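Local coordinates for protein galactonate dehydratase (Zobellia galactanivorans, PDB 5OLC) that belongs to the enolase superfamily, in the mandelate racemase and muconate lactonizing enzyme group, pairing an N-terminal capping domain with a TIM-barrel-type domain, at residues I19-D24 with E342-D347; W53-G58 with D277-G282; Y207-A212 with K240-N245; D300-T305 with L333-L338. All coordinates share one frame; numbering follows the deposited sequence.

Contact 1. Residues I19-D24 with E342-D347; sequences ISHKLD and ENALRD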
loop_
_atom_site.group_PDB
_atom_site.type_symbol
_atom_site.label_atom_id
_atom_site.label_comp_id
_atom_site.label_asym_id
_atom_site.label_seq_id
_atom_site.Cartn_x
_atom_site.Cartn_y
_atom_site.Cartn_z
ATOM N N ILE A 19 -46.641 14.369 6.171
ATOM C CA ILE A 19 -47.286 15.633 5.841
ATOM C C ILE A 19 -46.956 16.008 4.398
ATOM O O ILE A 19 -45.794 15.928 3.993
ATOM C CB ILE A 19 -47.012 16.749 6.899
ATOM C CG1 ILE A 19 -45.494 16.940 7.185
ATOM C CG2 ILE A 19 -47.790 16.444 8.184
ATOM C CD1 ILE A 19 -45.075 18.270 7.884
ATOM N N SER A 20 -47.997 16.342 3.608
ATOM C CA SER A 20 -47.881 16.665 2.184
ATOM C C SER A 20 -48.301 18.103 1.814
ATOM O O SER A 20 -49.210 18.648 2.442
ATOM C CB SER A 20 -48.688 15.657 1.371
ATOM O OG SER A 20 -48.390 15.770 -0.012
ATOM N N HIS A 21 -47.648 18.709 0.788
ATOM C CA HIS A 21 -47.953 20.062 0.273
ATOM C C HIS A 21 -47.338 20.308 -1.121
ATOM O O HIS A 21 -46.140 20.100 -1.296
ATOM C CB HIS A 21 -47.572 21.162 1.300
ATOM C CG HIS A 21 -46.895 22.378 0.745
ATOM N ND1 HIS A 21 -47.605 23.370 0.093
ATOM C CD2 HIS A 21 -45.593 22.741 0.806
ATOM C CE1 HIS A 21 -46.711 24.288 -0.247
ATOM N NE2 HIS A 21 -45.488 23.957 0.169
ATOM N N LYS A 22 -48.161 20.747 -2.105
ATOM C CA LYS A 22 -47.740 21.046 -3.485
ATOM C C LYS A 22 -47.612 22.555 -3.686
ATOM O O LYS A 22 -48.486 23.288 -3.223
ATOM C CB LYS A 22 -48.751 20.471 -4.491
ATOM N N LEU A 23 -46.544 23.033 -4.359
ATOM C CA LEU A 23 -46.376 24.479 -4.572
ATOM C C LEU A 23 -46.343 24.877 -6.060
ATOM O O LEU A 23 -47.311 25.474 -6.544
ATOM C CB LEU A 23 -45.153 25.019 -3.817
ATOM N N ASP A 24 -45.215 24.555 -6.765
ATOM C CA ASP A 24 -44.907 24.780 -8.196
ATOM C C ASP A 24 -43.466 24.350 -8.529
ATOM O O ASP A 24 -43.250 23.380 -9.251
ATOM C CB ASP A 24 -45.181 26.234 -8.662
ATOM C CG ASP A 24 -44.490 27.316 -7.859
ATOM O OD1 ASP A 24 -43.298 27.563 -8.108
ATOM O OD2 ASP A 24 -45.169 27.967 -7.035
ATOM N N GLU A 342 -39.602 27.695 -0.938
ATOM C CA GLU A 342 -41.007 27.706 -0.540
ATOM C C GLU A 342 -41.335 26.404 0.178
ATOM O O GLU A 342 -41.227 25.323 -0.414
ATOM C CB GLU A 342 -41.920 27.930 -1.756
ATOM C CG GLU A 342 -42.276 29.391 -1.978
ATOM C CD GLU A 342 -41.308 30.232 -2.793
ATOM O OE1 GLU A 342 -41.671 30.614 -3.930
ATOM O OE2 GLU A 342 -40.233 30.592 -2.260
ATOM N N ASN A 343 -41.682 26.510 1.471
ATOM C CA ASN A 343 -42.008 25.343 2.282
ATOM C C ASN A 343 -43.022 25.651 3.369
ATOM O O ASN A 343 -42.686 26.168 4.438
ATOM C CB ASN A 343 -40.752 24.685 2.848
ATOM C CG ASN A 343 -40.918 23.240 3.243
ATOM O OD1 ASN A 343 -42.012 22.750 3.551
ATOM N ND2 ASN A 343 -39.796 22.550 3.334
ATOM N N ALA A 344 -44.275 25.304 3.080
ATOM C CA ALA A 344 -45.391 25.488 3.984
ATOM C C ALA A 344 -45.338 24.472 5.124
ATOM O O ALA A 344 -45.792 24.790 6.213
ATOM C CB ALA A 344 -46.700 25.368 3.225
ATOM N N LEU A 345 -44.777 23.271 4.903
ATOM C CA LEU A 345 -44.698 22.254 5.967
ATOM C C LEU A 345 -43.666 22.638 7.015
ATOM O O LEU A 345 -43.846 22.372 8.204
ATOM C CB LEU A 345 -44.388 20.885 5.389
ATOM C CG LEU A 345 -45.181 20.555 4.155
ATOM C CD1 LEU A 345 -44.277 20.203 3.038
ATOM C CD2 LEU A 345 -46.195 19.479 4.417
ATOM N N ARG A 346 -42.599 23.302 6.565
ATOM C CA ARG A 346 -41.537 23.794 7.427
ATOM C C ARG A 346 -42.004 25.041 8.183
ATOM O O ARG A 346 -41.825 25.105 9.398
ATOM C CB ARG A 346 -40.275 24.074 6.588
ATOM C CG ARG A 346 -39.161 24.854 7.274
ATOM C CD ARG A 346 -38.944 26.194 6.607
ATOM N NE ARG A 346 -38.372 26.033 5.274
ATOM C CZ ARG A 346 -38.196 27.018 4.402
ATOM N NH1 ARG A 346 -38.538 28.263 4.717
ATOM N NH2 ARG A 346 -37.664 26.771 3.217
ATOM N N ASP A 347 -42.615 26.011 7.483
ATOM C CA ASP A 347 -43.014 27.268 8.107
ATOM C C ASP A 347 -44.397 27.259 8.812
ATOM O O ASP A 347 -44.604 28.076 9.715
ATOM C CB ASP A 347 -42.905 28.413 7.100
ATOM C CG ASP A 347 -41.458 28.741 6.763
ATOM O OD1 ASP A 347 -40.643 28.892 7.707
ATOM O OD2 ASP A 347 -41.138 28.839 5.562
#
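His21 and Ile19, on an outermost strand of the three-stranded antiparallel sheet of the N-terminal capping domain, rest on the first turn of helix 344-349, where Ala344 and Leu345 receive them. The imidazole of His21 takes the methyl of Ala344 on one face: Ala344 CB stands 3.5 Å from the ring centroid, only 8° off the ring normal, a CH-pi contact almost over the centre. An alanine suits this place because its single methyl lets the helix start come close to a flat ring. Leu345 meets the same ring differently, its CD1 lying in the plane at the edge, 3.6 Å from His21 CD2. Its other methyl, CD2, turns to the strand backbone, 3.6 Å from Ile19 C.

The contact thus joins the two domains of the enolase fold, since helix 344-349 follows strand 337-339 of the barrel. Ile19 completes the apolar side. Its terminal CD1 comes to 3.7 Å from Leu345 CB, the isoleucine and leucine lying alongside and running in opposing senses. Tyr381 of helix 375-381 touches both His21 and Ala344.

The helix start is fixed from within by Asn343, the N-cap: its OD1 accepts from Arg346 N at 3.1 Å, the donor lying well above the carbonyl plane, and more weakly from Leu345 N. Asparagine fits here because its short amide can fold back onto the N-H groups of a first turn, which have no preceding turn of carbonyls to bond to. Within the same turn, Arg346 NH1 forms a salt bridge with its neighbour, 2.8 Å from Asp347 OD2.

Contact 2. Residues W53-G58 with D277-G282; sequences WGEGYG and DICAAG
The backbones of Gly56 and Cys279 come within 4.6 Å, CA to CA, and beside them Tyr57 N donates to Cys279 O at 2.8 Å with an N-H...O angle of 152°. This bond ties the chain of strand 51-56 in the capping domain to the short, weakly bonded helix 278-281, which follows strand 273-274 of the enolase-type barrel. Gly56 CA lies against the same carbonyl, 3.4 Å from Cys279 O, in a CA-H...O contact.

Tyr57, its CG anti to the backbone N (chi1 179°), sends its ring across the carboxylate of Asp277. The two planes are 22° apart and stacked, with Asp277 OD2 3.9 Å above the ring and displaced toward its rim. That oxygen is hydrogen-bonded to His304 ND1, a pair that resembles in its place the His-Asp dyad of mandelate racemase relatives, though its role here is not established. Tyr57 CB also packs on Cys279 CB and Ala280 CB, small groups that let the tyrosine backbone come near.

Cys279 SG lies 3.3 Å from Glu55 O, while Glu55 OE1 is hydrogen-bonded to Thr308 OG1 and Ala311 N. Asp277 is the N-cap, and its OD1 accepts weakly from Cys279 N at 3.0 Å.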
loop_
_atom_site.group_PDB
_atom_site.type_symbol
_atom_site.label_atom_id
_atom_site.label_comp_id
_atom_site.label_asym_id
_atom_site.label_seq_id
_atom_site.Cartn_x
_atom_site.Cartn_y
_atom_site.Cartn_z
ATOM N N TRP A 53 -40.400 15.784 19.527
ATOM C CA TRP A 53 -40.590 15.844 18.074
ATOM C C TRP A 53 -39.311 15.456 17.287
ATOM O O TRP A 53 -38.211 15.916 17.592
ATOM C CB TRP A 53 -41.149 17.221 17.643
ATOM C CG TRP A 53 -42.612 17.402 17.918
ATOM C CD1 TRP A 53 -43.177 18.192 18.878
ATOM C CD2 TRP A 53 -43.702 16.761 17.233
ATOM N NE1 TRP A 53 -44.554 18.094 18.826
ATOM C CE2 TRP A 53 -44.902 17.210 17.835
ATOM C CE3 TRP A 53 -43.784 15.879 16.143
ATOM C CZ2 TRP A 53 -46.162 16.807 17.381
ATOM C CZ3 TRP A 53 -45.028 15.466 15.715
ATOM C CH2 TRP A 53 -46.201 15.938 16.321
ATOM N N GLY A 54 -39.488 14.588 16.300
ATOM C CA GLY A 54 -38.410 14.090 15.452
ATOM C C GLY A 54 -38.743 14.149 13.982
ATOM O O GLY A 54 -39.879 14.428 13.617
ATOM N N GLU A 55 -37.757 13.892 13.139
ATOM C CA GLU A 55 -37.889 13.952 11.693
ATOM C C GLU A 55 -36.904 12.984 11.019
ATOM O O GLU A 55 -35.772 12.813 11.480
ATOM C CB GLU A 55 -37.611 15.397 11.227
ATOM C CG GLU A 55 -37.964 15.724 9.788
ATOM C CD GLU A 55 -37.915 17.213 9.493
ATOM O OE1 GLU A 55 -37.936 18.013 10.453
ATOM O OE2 GLU A 55 -37.831 17.584 8.302
ATOM N N GLY A 56 -37.374 12.362 9.945
ATOM C CA GLY A 56 -36.605 11.471 9.086
ATOM C C GLY A 56 -36.452 12.093 7.711
ATOM O O GLY A 56 -37.367 12.791 7.256
ATOM N N TYR A 57 -35.281 11.905 7.065
ATOM C CA TYR A 57 -35.027 12.480 5.740
ATOM C C TYR A 57 -35.042 11.412 4.655
ATOM O O TYR A 57 -34.313 10.418 4.764
ATOM C CB TYR A 57 -33.724 13.301 5.709
ATOM C CG TYR A 57 -33.404 13.906 4.358
ATOM C CD1 TYR A 57 -33.928 15.139 3.981
ATOM C CD2 TYR A 57 -32.535 13.267 3.473
ATOM C CE1 TYR A 57 -33.614 15.713 2.743
ATOM C CE2 TYR A 57 -32.220 13.827 2.230
ATOM C CZ TYR A 57 -32.762 15.051 1.868
ATOM O OH TYR A 57 -32.445 15.601 0.647
ATOM N N GLY A 58 -35.865 11.640 3.626
ATOM C CA GLY A 58 -36.028 10.743 2.488
ATOM C C GLY A 58 -37.468 10.551 2.057
ATOM O O GLY A 58 -38.260 11.491 2.176
ATOM N N ASP A 277 -26.578 14.201 7.128
ATOM C CA ASP A 277 -27.876 14.758 7.488
ATOM C C ASP A 277 -28.295 14.032 8.764
ATOM O O ASP A 277 -28.332 12.794 8.789
ATOM C CB ASP A 277 -28.917 14.575 6.366
ATOM C CG ASP A 277 -30.208 15.362 6.568
ATOM O OD1 ASP A 277 -30.944 15.066 7.545
ATOM O OD2 ASP A 277 -30.501 16.248 5.731
ATOM N N ILE A 278 -28.570 14.798 9.835
ATOM C CA ILE A 278 -28.934 14.250 11.150
ATOM C C ILE A 278 -30.107 13.288 11.033
ATOM O O ILE A 278 -30.018 12.166 11.520
ATOM C CB ILE A 278 -29.141 15.373 12.211
ATOM C CG1 ILE A 278 -27.809 16.139 12.476
ATOM C CG2 ILE A 278 -29.693 14.822 13.516
ATOM C CD1 ILE A 278 -27.890 17.642 12.450
ATOM N N CYS A 279 -31.130 13.692 10.260
ATOM C CA CYS A 279 -32.400 13.005 9.986
ATOM C C CYS A 279 -32.266 11.786 9.054
ATOM O O CYS A 279 -33.255 11.082 8.808
ATOM C CB CYS A 279 -33.427 14.009 9.459
ATOM S SG CYS A 279 -33.818 15.351 10.622
ATOM N N ALA A 280 -31.050 11.507 8.579
ATOM C CA ALA A 280 -30.805 10.383 7.675
ATOM C C ALA A 280 -29.683 9.428 8.151
ATOM O O ALA A 280 -29.906 8.214 8.196
ATOM C CB ALA A 280 -30.503 10.906 6.282
ATOM N N ALA A 281 -28.503 9.990 8.545
ATOM C CA ALA A 281 -27.272 9.280 8.931
ATOM C C ALA A 281 -27.325 8.435 10.247
ATOM O O ALA A 281 -26.463 7.570 10.457
ATOM C CB ALA A 281 -26.113 10.266 8.992
ATOM N N GLY A 282 -28.313 8.691 11.102
ATOM C CA GLY A 282 -28.470 7.980 12.372
ATOM C C GLY A 282 -28.845 8.838 13.566
ATOM O O GLY A 282 -28.647 8.419 14.711
#

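Contact 3. Residues Y207-A212 with K240-N245; sequences YCYKEA and KRLRQN
Tyr209 and Arg241 make the cation-pi part of this contact. Arg241 CZ is 4.2 Å from the centroid of the Tyr209 ring, 21° off its normal, and the guanidinium plane is tilted 67° from the ring plane, so the group does not lie flat on it. The bend of the arginine chain at chi3 (-48°) brings NE over the ring, 3.2 Å above its plane and offset toward the rim. Arg241 CD adds an off-centre CH-pi contact, 4.2 Å from the same centroid. Arginine suits the site because its methylene chain and charged end can both use one aromatic face, while its NH1 forms a salt bridge with Asp269 of the second subunit. Tyr209 also packs on Asp272 of that subunit.

The apolar contacts lie deeper. Leu242 CB is 4.1 Å from Tyr209 CE1, and Leu242 CD2 reaches Ala212 CB at 3.8 Å. The alanine, one turn along from Tyr209, is small enough to admit the branched end of the leucine between the helices.

Of the polar groups, Tyr209 OH is 3.7 Å from Asn245 CG, the two side chains crossing at about a right angle. At the start of its helix, Cys208 N donates weakly to Glu211 OE1 at 3.3 Å, a bond of the kind found in one half of a capping box.

Helices 209-219 and 236-245 are successive helices of the beta-alpha units, following the parallel strands 198-202 and 224-228, and such side-by-side packing is typical of the outer helical layer of a TIM barrel.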
loop_
_atom_site.group_PDB
_atom_site.type_symbol
_atom_site.label_atom_id
_atom_site.label_comp_id
_atom_site.label_asym_id
_atom_site.label_seq_id
_atom_site.Cartn_x
_atom_site.Cartn_y
_atom_site.Cartn_z
ATOM N N TYR A 207 -23.115 15.178 -12.254
ATOM C CA TYR A 207 -21.907 15.220 -13.064
ATOM C C TYR A 207 -20.971 14.042 -12.823
ATOM O O TYR A 207 -21.006 13.417 -11.761
ATOM C CB TYR A 207 -21.163 16.550 -12.869
ATOM C CG TYR A 207 -21.850 17.741 -13.496
ATOM C CD1 TYR A 207 -21.963 17.859 -14.875
ATOM C CD2 TYR A 207 -22.333 18.782 -12.711
ATOM C CE1 TYR A 207 -22.568 18.967 -15.459
ATOM C CE2 TYR A 207 -22.931 19.904 -13.284
ATOM C CZ TYR A 207 -23.053 19.987 -14.659
ATOM O OH TYR A 207 -23.659 21.069 -15.235
ATOM N N CYS A 208 -20.151 13.735 -13.839
ATOM C CA CYS A 208 -19.135 12.686 -13.828
ATOM C C CYS A 208 -17.794 13.384 -13.650
ATOM O O CYS A 208 -17.721 14.599 -13.839
ATOM C CB CYS A 208 -19.174 11.874 -15.122
ATOM S SG CYS A 208 -20.831 11.305 -15.596
ATOM N N TYR A 209 -16.739 12.636 -13.288
ATOM C CA TYR A 209 -15.408 13.194 -13.054
ATOM C C TYR A 209 -14.933 14.194 -14.128
ATOM O O TYR A 209 -14.488 15.278 -13.761
ATOM C CB TYR A 209 -14.359 12.091 -12.833
ATOM C CG TYR A 209 -12.959 12.634 -12.645
ATOM C CD1 TYR A 209 -12.655 13.484 -11.582
ATOM C CD2 TYR A 209 -11.943 12.322 -13.544
ATOM C CE1 TYR A 209 -11.378 14.017 -11.427
ATOM C CE2 TYR A 209 -10.657 12.836 -13.388
ATOM C CZ TYR A 209 -10.379 13.680 -12.325
ATOM O OH TYR A 209 -9.118 14.191 -12.168
ATOM N N LYS A 210 -15.052 13.845 -15.429
ATOM C CA LYS A 210 -14.657 14.705 -16.559
ATOM C C LYS A 210 -15.498 16.001 -16.619
ATOM O O LYS A 210 -14.977 17.068 -16.955
ATOM C CB LYS A 210 -14.789 13.946 -17.895
ATOM C CG LYS A 210 -13.707 12.890 -18.166
ATOM C CD LYS A 210 -13.726 12.397 -19.624
ATOM C CE LYS A 210 -14.803 11.370 -19.930
ATOM N NZ LYS A 210 -15.190 11.360 -21.368
ATOM N N GLU A 211 -16.795 15.887 -16.313
ATOM C CA GLU A 211 -17.743 16.997 -16.317
ATOM C C GLU A 211 -17.563 17.893 -15.092
ATOM O O GLU A 211 -17.807 19.101 -15.176
ATOM C CB GLU A 211 -19.179 16.454 -16.374
ATOM C CG GLU A 211 -19.592 15.965 -17.754
ATOM C CD GLU A 211 -20.837 15.102 -17.849
ATOM O OE1 GLU A 211 -21.322 14.612 -16.804
ATOM O OE2 GLU A 211 -21.304 14.878 -18.988
ATOM N N ALA A 212 -17.139 17.293 -13.960
ATOM C CA ALA A 212 -16.924 17.966 -12.684
ATOM C C ALA A 212 -15.696 18.869 -12.701
ATOM O O ALA A 212 -15.829 20.026 -12.300
ATOM C CB ALA A 212 -16.836 16.951 -11.555
ATOM N N LYS A 240 -11.650 12.016 -4.717
ATOM C CA LYS A 240 -10.217 12.146 -4.423
ATOM C C LYS A 240 -9.446 12.833 -5.552
ATOM O O LYS A 240 -8.679 13.757 -5.271
ATOM C CB LYS A 240 -9.576 10.786 -4.078
ATOM C CG LYS A 240 -8.206 10.939 -3.409
ATOM C CD LYS A 240 -7.573 9.622 -3.020
ATOM C CE LYS A 240 -6.328 9.863 -2.198
ATOM N NZ LYS A 240 -6.002 8.700 -1.330
ATOM N N ARG A 241 -9.654 12.381 -6.820
ATOM C CA ARG A 241 -9.013 12.935 -8.025
ATOM C C ARG A 241 -9.414 14.407 -8.220
ATOM O O ARG A 241 -8.558 15.248 -8.488
ATOM C CB ARG A 241 -9.413 12.131 -9.279
ATOM C CG ARG A 241 -8.599 10.871 -9.612
ATOM C CD ARG A 241 -8.842 10.372 -11.052
ATOM N NE ARG A 241 -10.270 10.287 -11.403
ATOM C CZ ARG A 241 -10.994 9.170 -11.420
ATOM N NH1 ARG A 241 -10.433 8.000 -11.134
ATOM N NH2 ARG A 241 -12.284 9.214 -11.735
ATOM N N LEU A 242 -10.717 14.706 -8.077
ATOM C CA LEU A 242 -11.274 16.050 -8.235
ATOM C C LEU A 242 -10.646 17.015 -7.244
ATOM O O LEU A 242 -10.279 18.130 -7.622
ATOM C CB LEU A 242 -12.799 16.019 -8.087
ATOM C CG LEU A 242 -13.546 17.289 -8.447
ATOM C CD1 LEU A 242 -13.312 17.691 -9.870
ATOM C CD2 LEU A 242 -14.985 17.098 -8.272
ATOM N N ARG A 243 -10.473 16.555 -5.993
ATOM C CA ARG A 243 -9.843 17.290 -4.897
ATOM C C ARG A 243 -8.389 17.638 -5.272
ATOM O O ARG A 243 -7.928 18.747 -4.989
ATOM C CB ARG A 243 -9.866 16.408 -3.641
ATOM C CG ARG A 243 -10.130 17.151 -2.351
ATOM C CD ARG A 243 -9.933 16.215 -1.192
ATOM N NE ARG A 243 -9.681 16.942 0.049
ATOM C CZ ARG A 243 -9.292 16.356 1.173
ATOM N NH1 ARG A 243 -9.085 15.047 1.209
ATOM N NH2 ARG A 243 -9.097 17.078 2.273
ATOM N N GLN A 244 -7.689 16.695 -5.942
ATOM C CA GLN A 244 -6.298 16.826 -6.391
ATOM C C GLN A 244 -6.160 17.780 -7.575
ATOM O O GLN A 244 -5.130 18.437 -7.695
ATOM C CB GLN A 244 -5.705 15.447 -6.756
ATOM C CG GLN A 244 -5.407 14.560 -5.543
ATOM C CD GLN A 244 -5.087 13.105 -5.839
ATOM O OE1 GLN A 244 -5.307 12.585 -6.942
ATOM N NE2 GLN A 244 -4.584 12.402 -4.830
ATOM N N ASN A 245 -7.185 17.860 -8.442
ATOM C CA ASN A 245 -7.159 18.664 -9.665
ATOM C C ASN A 245 -7.878 20.037 -9.587
ATOM O O ASN A 245 -7.803 20.806 -10.554
ATOM C CB ASN A 245 -7.689 17.831 -10.832
ATOM C CG ASN A 245 -6.649 16.914 -11.450
ATOM O OD1 ASN A 245 -6.470 16.903 -12.671
ATOM N ND2 ASN A 245 -6.022 16.031 -10.666
#

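Contact 4. Residues D300-T305 with L333-L338; sequences DLVPHT and LPTMEL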
loop_
_atom_site.group_PDB
_atom_site.type_symbol
_atom_site.label_atom_id
_atom_site.label_comp_id
_atom_site.label_asym_id
_atom_site.label_seq_id
_atom_site.Cartn_x
_atom_site.Cartn_y
_atom_site.Cartn_z
ATOM N N ASP A 300 -13.527 18.858 8.276
ATOM C CA ASP A 300 -14.614 19.746 8.715
ATOM C C ASP A 300 -15.961 19.055 8.565
ATOM O O ASP A 300 -16.115 18.181 7.705
ATOM C CB ASP A 300 -14.651 21.044 7.883
ATOM C CG ASP A 300 -13.339 21.775 7.756
ATOM O OD1 ASP A 300 -12.429 21.248 7.068
ATOM O OD2 ASP A 300 -13.244 22.913 8.270
ATOM N N LEU A 301 -16.939 19.475 9.389
ATOM C CA LEU A 301 -18.318 18.977 9.382
ATOM C C LEU A 301 -19.293 20.128 9.312
ATOM O O LEU A 301 -19.298 20.997 10.187
ATOM C CB LEU A 301 -18.635 18.127 10.626
ATOM C CG LEU A 301 -19.670 17.040 10.432
ATOM C CD1 LEU A 301 -19.369 15.860 11.336
ATOM C CD2 LEU A 301 -21.077 17.564 10.640
ATOM N N VAL A 302 -20.115 20.133 8.266
ATOM C CA VAL A 302 -21.202 21.086 8.077
ATOM C C VAL A 302 -22.341 20.136 7.791
ATOM O O VAL A 302 -22.251 19.437 6.787
ATOM C CB VAL A 302 -20.986 22.103 6.916
ATOM C CG1 VAL A 302 -22.204 23.026 6.770
ATOM C CG2 VAL A 302 -19.703 22.912 7.099
ATOM N N PRO A 303 -23.352 19.967 8.665
ATOM C CA PRO A 303 -24.396 18.985 8.357
ATOM C C PRO A 303 -25.308 19.380 7.196
ATOM O O PRO A 303 -25.361 20.553 6.799
ATOM C CB PRO A 303 -25.138 18.831 9.685
ATOM C CG PRO A 303 -24.957 20.115 10.366
ATOM C CD PRO A 303 -23.620 20.659 9.942
ATOM N N HIS A 304 -25.985 18.386 6.621
ATOM C CA HIS A 304 -26.948 18.616 5.555
ATOM C C HIS A 304 -28.308 18.779 6.248
ATOM O O HIS A 304 -28.621 17.995 7.155
ATOM C CB HIS A 304 -26.955 17.434 4.570
ATOM C CG HIS A 304 -27.935 17.584 3.439
ATOM N ND1 HIS A 304 -29.114 16.840 3.392
ATOM C CD2 HIS A 304 -27.879 18.383 2.347
ATOM C CE1 HIS A 304 -29.733 17.221 2.284
ATOM N NE2 HIS A 304 -29.033 18.149 1.622
ATOM N N THR A 305 -29.074 19.840 5.881
ATOM C CA THR A 305 -30.411 20.112 6.442
ATOM C C THR A 305 -31.388 20.557 5.364
ATOM O O THR A 305 -31.177 21.596 4.732
ATOM C CB THR A 305 -30.412 21.069 7.661
ATOM O OG1 THR A 305 -29.114 21.624 7.906
ATOM C CG2 THR A 305 -30.946 20.403 8.910
ATOM N N LEU A 333 -16.891 31.840 13.281
ATOM C CA LEU A 333 -18.327 31.535 13.233
ATOM C C LEU A 333 -18.685 30.370 12.309
ATOM O O LEU A 333 -18.421 30.460 11.107
ATOM C CB LEU A 333 -19.186 32.763 12.852
ATOM C CG LEU A 333 -19.436 33.822 13.917
ATOM C CD1 LEU A 333 -20.089 35.031 13.307
ATOM C CD2 LEU A 333 -20.295 33.293 15.051
ATOM N N PRO A 334 -19.371 29.319 12.825
ATOM C CA PRO A 334 -19.742 28.182 11.964
ATOM C C PRO A 334 -20.956 28.450 11.085
ATOM O O PRO A 334 -21.683 29.402 11.352
ATOM C CB PRO A 334 -20.047 27.084 12.976
ATOM C CG PRO A 334 -20.565 27.805 14.145
ATOM C CD PRO A 334 -19.780 29.076 14.222
ATOM N N THR A 335 -21.183 27.599 10.049
ATOM C CA THR A 335 -22.354 27.658 9.150
ATOM C C THR A 335 -23.152 26.345 9.210
ATOM O O THR A 335 -22.648 25.323 9.693
ATOM C CB THR A 335 -21.996 27.961 7.674
ATOM O OG1 THR A 335 -21.340 26.839 7.076
ATOM C CG2 THR A 335 -21.195 29.237 7.488
ATOM N N MET A 336 -24.397 26.385 8.696
ATOM C CA MET A 336 -25.304 25.243 8.584
ATOM C C MET A 336 -26.274 25.468 7.428
ATOM O O MET A 336 -26.418 26.608 6.970
ATOM C CB MET A 336 -26.043 24.975 9.899
ATOM C CG MET A 336 -27.142 25.966 10.193
ATOM S SD MET A 336 -28.132 25.460 11.590
ATOM C CE MET A 336 -29.372 26.622 11.481
ATOM N N GLU A 337 -26.934 24.396 6.953
ATOM C CA GLU A 337 -27.862 24.511 5.832
ATOM C C GLU A 337 -29.220 25.075 6.240
ATOM O O GLU A 337 -29.998 24.411 6.931
ATOM C CB GLU A 337 -28.006 23.180 5.060
ATOM C CG GLU A 337 -28.635 23.345 3.684
ATOM C CD GLU A 337 -28.478 22.202 2.700
ATOM O OE1 GLU A 337 -27.431 21.512 2.732
ATOM O OE2 GLU A 337 -29.371 22.054 1.834
ATOM N N LEU A 338 -29.513 26.295 5.765
ATOM C CA LEU A 338 -30.791 26.940 6.017
ATOM C C LEU A 338 -31.589 27.050 4.714
ATOM O O LEU A 338 -31.359 27.979 3.931
ATOM C CB LEU A 338 -30.589 28.312 6.686
ATOM C CG LEU A 338 -31.814 28.948 7.354
ATOM C CD1 LEU A 338 -32.194 28.233 8.654
ATOM C CD2 LEU A 338 -31.561 30.393 7.642
#
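Glu337 and Thr305 meet where the chain leaving strand 300-301 passes strand 337-339, the last two strands of the enolase-superfamily barrel in chain order. The touching parts run in directions 28° apart, and Glu337, which sends its side chain toward the other segment, has the largest share of the buried surface.

Its CB lies 3.4 Å from Thr305 OG1 and is also near Pro303 O. CG is anti to the backbone N (chi1 -164°), and from there the chain stays extended, with Glu337 CG 3.3 Å from Thr305 O. CD continues past the same carbonyl oxygen. At the tip the carboxylate lies beside the imidazole of His304, the two side chains pointing the same way with their planes 85° apart. Glu337 OE1 comes to 3.2 Å from His304 CD2 and forms a salt bridge with Lys172 of strand 170-174. Glu337 OE2 is 3.4 Å from Thr305 O, but both are acceptors and do not bond. A long acid suits this position: its extended chain passes Thr305 O and carries OE1 to Lys172 NZ.

His304 itself directs ND1 to Asp277 OD2 and packs edge-to-face with Tyr57. Earlier in both segments, Val302 CG1 is 3.7 Å from Thr335 O, one methyl of the branched valine laid against the backbone, and Met336 turns its end away to Val316 and Val319 of helix 309-321.

Threonine at 305 supplies a short hydroxyl close to the main chain: Thr305 OG1 donates to Glu337 O at 3.1 Å, in the carbonyl plane and on a lone pair.

Contacts 1 and 2 each join the capping domain to the barrel, through strands 11-22 and 51-56 of its one antiparallel sheet, with centres about 18 Å apart; contacts 3 and 4 lie within the barrel domain. Along the chain contact 1 closes the widest loop, enclosing the other three; contact 3 is nested inside contact 2, and contact 4 follows. Contacts 2 and 4 touch, centres about 15 Å apart, through Asp277 with His304, and Tyr57 of the cap also packs on His304, so cap and strand ends meet there. Contact 3, its centre about 35 Å from that of contact 1, belongs to the outer helices and a subunit interface. Contact 4 leads by strand 337-339 into the helix of contact 1.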